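Local coordinates for protein D-alanyl transferase DltD (Enterococcus faecalis, PDB 6O93) that probably transfers D-alanine in the D-alanylation of lipoteichoic acid, a step of cell wall biogenesis in Gram-positive bacteria, at residues A[6-18]-A[29-41]. Residues are numbered along the deposited sequence; the frame is centred on the assembly and turned at random.
Sequences NLTSEKTLKEAST and VIKNKAVASGKYV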
loop_
_atom_site.group_PDB
_atom_site.type_symbol
_atom_site.label_atom_id
_atom_site.label_comp_id
_atom_site.label_asym_id
_atom_site.label_seq_id
_atom_site.Cartn_x
_atom_site.Cartn_y
_atom_site.Cartn_z
ATOM N N ASN A 6 -5.298 -26.164 -6.144
ATOM C CA ASN A 6 -3.926 -25.965 -5.681
ATOM C C ASN A 6 -3.684 -24.466 -5.534
ATOM O O ASN A 6 -3.387 -23.776 -6.515
ATOM C CB ASN A 6 -2.938 -26.605 -6.652
ATOM C CG ASN A 6 -1.502 -26.469 -6.196
ATOM O OD1 ASN A 6 -1.232 -26.022 -5.081
ATOM N ND2 ASN A 6 -0.567 -26.859 -7.059
ATOM N N LEU A 7 -3.803 -23.968 -4.300
ATOM C CA LEU A 7 -3.672 -22.537 -4.049
ATOM C C LEU A 7 -2.273 -22.014 -4.337
ATOM O O LEU A 7 -2.112 -20.808 -4.551
ATOM C CB LEU A 7 -4.041 -22.214 -2.599
ATOM C CG LEU A 7 -5.536 -22.155 -2.275
ATOM C CD1 LEU A 7 -6.175 -23.534 -2.359
ATOM C CD2 LEU A 7 -5.753 -21.545 -0.904
ATOM N N THR A 8 -1.262 -22.882 -4.347
ATOM C CA THR A 8 0.116 -22.466 -4.567
ATOM C C THR A 8 0.615 -22.798 -5.965
ATOM O O THR A 8 1.820 -22.696 -6.220
ATOM C CB THR A 8 1.035 -23.109 -3.525
ATOM O OG1 THR A 8 0.895 -24.535 -3.565
ATOM C CG2 THR A 8 0.694 -22.601 -2.127
ATOM N N SER A 9 -0.273 -23.192 -6.875
ATOM C CA SER A 9 0.145 -23.480 -8.237
ATOM C C SER A 9 0.685 -22.219 -8.903
ATOM O O SER A 9 0.376 -21.092 -8.508
ATOM C CB SER A 9 -1.018 -24.038 -9.058
ATOM O OG SER A 9 -1.949 -23.020 -9.387
ATOM N N GLU A 10 1.510 -22.427 -9.930
ATOM C CA GLU A 10 2.082 -21.306 -10.666
ATOM C C GLU A 10 0.989 -20.420 -11.251
ATOM O O GLU A 10 1.071 -19.188 -11.181
ATOM C CB GLU A 10 3.004 -21.831 -11.767
ATOM C CG GLU A 10 3.645 -20.759 -12.633
ATOM C CD GLU A 10 4.540 -21.346 -13.714
ATOM O OE1 GLU A 10 4.787 -22.571 -13.683
ATOM O OE2 GLU A 10 4.991 -20.584 -14.596
ATOM N N LYS A 11 -0.048 -21.029 -11.829
ATOM C CA LYS A 11 -1.130 -20.252 -12.425
ATOM C C LYS A 11 -1.909 -19.476 -11.366
ATOM O O LYS A 11 -2.312 -18.331 -11.600
ATOM C CB LYS A 11 -2.052 -21.182 -13.218
ATOM C CG LYS A 11 -3.406 -20.591 -13.595
ATOM C CD LYS A 11 -3.286 -19.339 -14.455
ATOM C CE LYS A 11 -2.832 -19.662 -15.867
ATOM N NZ LYS A 11 -3.127 -18.539 -16.801
ATOM N N THR A 12 -2.131 -20.078 -10.194
ATOM C CA THR A 12 -2.874 -19.388 -9.141
ATOM C C THR A 12 -2.138 -18.134 -8.682
ATOM O O THR A 12 -2.737 -17.059 -8.553
ATOM C CB THR A 12 -3.119 -20.328 -7.960
ATOM O OG1 THR A 12 -4.001 -21.386 -8.357
ATOM C CG2 THR A 12 -3.745 -19.571 -6.792
ATOM N N LEU A 13 -0.832 -18.251 -8.426
ATOM C CA LEU A 13 -0.058 -17.086 -8.006
ATOM C C LEU A 13 -0.067 -16.007 -9.081
ATOM O O LEU A 13 -0.209 -14.816 -8.776
ATOM C CB LEU A 13 1.375 -17.498 -7.670
ATOM C CG LEU A 13 1.543 -18.584 -6.601
ATOM C CD1 LEU A 13 3.015 -18.852 -6.335
ATOM C CD2 LEU A 13 0.828 -18.208 -5.312
ATOM N N LYS A 14 0.077 -16.402 -10.349
ATOM C CA LYS A 14 0.043 -15.426 -11.434
ATOM C C LYS A 14 -1.306 -14.721 -11.498
ATOM O O LYS A 14 -1.369 -13.494 -11.644
ATOM C CB LYS A 14 0.352 -16.110 -12.764
ATOM C CG LYS A 14 0.257 -15.186 -13.969
ATOM C CD LYS A 14 0.714 -15.876 -15.242
ATOM C CE LYS A 14 0.697 -14.916 -16.420
ATOM N NZ LYS A 14 1.248 -15.534 -17.655
ATOM N N GLU A 15 -2.399 -15.481 -11.389
ATOM C CA GLU A 15 -3.729 -14.888 -11.468
ATOM C C GLU A 15 -3.999 -13.966 -10.286
ATOM O O GLU A 15 -4.621 -12.910 -10.445
ATOM C CB GLU A 15 -4.785 -15.990 -11.537
ATOM C CG GLU A 15 -4.745 -16.784 -12.830
ATOM C CD GLU A 15 -5.297 -16.005 -14.002
ATOM O OE1 GLU A 15 -6.325 -15.318 -13.826
ATOM O OE2 GLU A 15 -4.702 -16.073 -15.099
ATOM N N ALA A 16 -3.541 -14.349 -9.094
ATOM C CA ALA A 16 -3.785 -13.549 -7.899
ATOM C C ALA A 16 -2.917 -12.298 -7.831
ATOM O O ALA A 16 -3.281 -11.346 -7.132
ATOM C CB ALA A 16 -3.550 -14.396 -6.648
ATOM N N SER A 17 -1.788 -12.274 -8.546
ATOM C CA SER A 17 -0.845 -11.170 -8.409
ATOM C C SER A 17 -1.461 -9.839 -8.821
ATOM O O SER A 17 -1.065 -8.790 -8.300
ATOM C CB SER A 17 0.412 -11.449 -9.236
ATOM O OG SER A 17 0.136 -11.402 -10.624
ATOM N N THR A 18 -2.423 -9.856 -9.746
ATOM C CA THR A 18 -3.065 -8.640 -10.230
ATOM C C THR A 18 -4.512 -8.517 -9.773
ATOM O O THR A 18 -5.214 -7.599 -10.214
ATOM C CB THR A 18 -3.011 -8.585 -11.757
ATOM O OG1 THR A 18 -3.785 -9.662 -12.298
ATOM C CG2 THR A 18 -1.571 -8.689 -12.252
ATOM N N VAL A 29 -1.788 -18.090 2.784
ATOM C CA VAL A 29 -1.270 -19.129 1.892
ATOM C C VAL A 29 -0.772 -18.521 0.586
ATOM O O VAL A 29 0.392 -18.686 0.202
ATOM C CB VAL A 29 -2.341 -20.201 1.631
ATOM C CG1 VAL A 29 -1.847 -21.205 0.601
ATOM C CG2 VAL A 29 -2.715 -20.907 2.926
ATOM N N ILE A 30 -1.650 -17.809 -0.122
ATOM C CA ILE A 30 -1.336 -17.400 -1.489
ATOM C C ILE A 30 -0.289 -16.292 -1.496
ATOM O O ILE A 30 0.731 -16.388 -2.190
ATOM C CB ILE A 30 -2.618 -16.978 -2.229
ATOM C CG1 ILE A 30 -3.497 -18.205 -2.482
ATOM C CG2 ILE A 30 -2.265 -16.284 -3.540
ATOM C CD1 ILE A 30 -4.887 -17.882 -2.992
ATOM N N LYS A 31 -0.518 -15.221 -0.731
ATOM C CA LYS A 31 0.398 -14.086 -0.793
ATOM C C LYS A 31 1.776 -14.457 -0.254
ATOM O O LYS A 31 2.796 -14.025 -0.802
ATOM C CB LYS A 31 -0.183 -12.889 -0.034
ATOM C CG LYS A 31 0.096 -12.870 1.460
ATOM C CD LYS A 31 -0.680 -11.754 2.142
ATOM C CE LYS A 31 -0.198 -11.523 3.567
ATOM N NZ LYS A 31 -0.270 -12.753 4.394
ATOM N N ASN A 32 1.829 -15.261 0.813
ATOM C CA ASN A 32 3.120 -15.643 1.377
ATOM C C ASN A 32 3.904 -16.521 0.412
ATOM O O ASN A 32 5.121 -16.358 0.265
ATOM C CB ASN A 32 2.922 -16.365 2.711
ATOM C CG ASN A 32 2.349 -15.459 3.783
ATOM O OD1 ASN A 32 2.056 -14.285 3.537
ATOM N ND2 ASN A 32 2.187 -16.001 4.984
ATOM N N LYS A 33 3.229 -17.461 -0.251
ATOM C CA LYS A 33 3.911 -18.315 -1.216
ATOM C C LYS A 33 4.464 -17.496 -2.375
ATOM O O LYS A 33 5.590 -17.728 -2.826
ATOM C CB LYS A 33 2.953 -19.394 -1.725
ATOM C CG LYS A 33 3.597 -20.430 -2.641
ATOM C CD LYS A 33 4.634 -21.265 -1.902
ATOM C CE LYS A 33 5.172 -22.390 -2.774
ATOM N NZ LYS A 33 6.200 -23.201 -2.062
ATOM N N ALA A 34 3.690 -16.524 -2.860
ATOM C CA ALA A 34 4.139 -15.701 -3.980
ATOM C C ALA A 34 5.396 -14.920 -3.618
ATOM O O ALA A 34 6.355 -14.865 -4.399
ATOM C CB ALA A 34 3.020 -14.752 -4.408
ATOM N N VAL A 35 5.409 -14.302 -2.436
ATOM C CA VAL A 35 6.561 -13.504 -2.027
ATOM C C VAL A 35 7.745 -14.402 -1.693
ATOM O O VAL A 35 8.898 -14.067 -1.994
ATOM C CB VAL A 35 6.181 -12.597 -0.841
ATOM C CG1 VAL A 35 7.401 -11.861 -0.312
ATOM C CG2 VAL A 35 5.104 -11.609 -1.258
ATOM N N ALA A 36 7.487 -15.559 -1.076
ATOM C CA ALA A 36 8.573 -16.470 -0.728
ATOM C C ALA A 36 9.279 -17.007 -1.967
ATOM O O ALA A 36 10.456 -17.381 -1.894
ATOM C CB ALA A 36 8.039 -17.630 0.115
ATOM N N SER A 37 8.585 -17.050 -3.107
ATOM C CA SER A 37 9.187 -17.578 -4.327
ATOM C C SER A 37 10.289 -16.679 -4.865
ATOM O O SER A 37 11.128 -17.149 -5.640
ATOM C CB SER A 37 8.119 -17.772 -5.407
ATOM O OG SER A 37 7.702 -16.526 -5.940
ATOM N N GLY A 38 10.308 -15.404 -4.479
ATOM C CA GLY A 38 11.278 -14.461 -4.994
ATOM C C GLY A 38 10.950 -13.896 -6.358
ATOM O O GLY A 38 11.625 -12.956 -6.799
ATOM N N LYS A 39 9.937 -14.428 -7.039
ATOM C CA LYS A 39 9.556 -13.948 -8.358
ATOM C C LYS A 39 8.535 -12.821 -8.312
ATOM O O LYS A 39 8.418 -12.072 -9.288
ATOM C CB LYS A 39 8.988 -15.101 -9.193
ATOM C CG LYS A 39 9.985 -16.217 -9.464
ATOM C CD LYS A 39 9.364 -17.327 -10.298
ATOM C CE LYS A 39 10.397 -18.376 -10.685
ATOM N NZ LYS A 39 9.796 -19.477 -11.490
ATOM N N TYR A 40 7.802 -12.681 -7.211
ATOM C CA TYR A 40 6.755 -11.677 -7.084
ATOM C C TYR A 40 7.195 -10.610 -6.090
ATOM O O TYR A 40 7.484 -10.917 -4.927
ATOM C CB TYR A 40 5.435 -12.322 -6.653
ATOM C CG TYR A 40 4.810 -13.161 -7.747
ATOM C CD1 TYR A 40 4.064 -12.572 -8.756
ATOM C CD2 TYR A 40 4.983 -14.540 -7.779
ATOM C CE1 TYR A 40 3.500 -13.329 -9.766
ATOM C CE2 TYR A 40 4.420 -15.309 -8.786
ATOM C CZ TYR A 40 3.680 -14.696 -9.778
ATOM O OH TYR A 40 3.119 -15.448 -10.786
ATOM N N VAL A 41 7.243 -9.365 -6.552
ATOM C CA VAL A 41 7.615 -8.226 -5.715
ATOM C C VAL A 41 6.329 -7.651 -5.125
ATOM O O VAL A 41 5.482 -7.157 -5.888
ATOM C CB VAL A 41 8.375 -7.165 -6.521
ATOM C CG1 VAL A 41 8.797 -6.007 -5.624
ATOM C CG2 VAL A 41 9.589 -7.778 -7.207
HETATM O O HOH W 1 3.309 -18.009 -10.989
#
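Leu13 of helix 10-17 packs on Ile30 and Ala34 of helix 29-36, where two short helices cross at -100° with axes 10.0 Å apart. The second helix leads into strand 40-44 of the parallel sheet of this α/β, SGNH-hydrolase-like fold, and helix 10-17 packs on that helix and on Tyr40 at the start of the strand.

The apolar contacts centre on Leu13 and Ile30, whose side chains run past each other in opposite directions. Leu13 CD2 sits 3.6 Å from the backbone Ile30 O and also meets Ala34 CB, while its CD1 reaches Lys33 CG and Ala34 CA. Ile30 splits its branches: CG2, anti to the backbone N, lies 3.9 Å from Ala16 CB, whereas CG1 turns to Leu7, 4.0 Å from Leu7 CB. Phe71 of the neighbouring strand 69-73 touches both Ala16 and Ala34.

In the turn before helix 10-17, Leu7 crosses Val29 at about a right angle. The Lys33 chain, bent at chi2 (65°), crosses Thr8 in the same way, with CB and CG against Thr8 CG2, the latter at 3.7 Å. An Asx turn, with Asn6 OD1 accepting from Thr8 N, and the N-cap Ser9 lie in the turn that leads into the helix.

Tyr40 meets one side of helix 10-17 obliquely, CE2 3.9 Å from Leu13 CB and CE1 close to Ser17 CB. Ser17 OG is turned back to bond Lys14 O within its own helix. No direct hydrogen bond joins the two segments; one water, in the plane of the Tyr40 ring at its edge, bridges them, donating to Glu10 O at 2.5 Å and bonding Tyr40 OH at 2.6 Å.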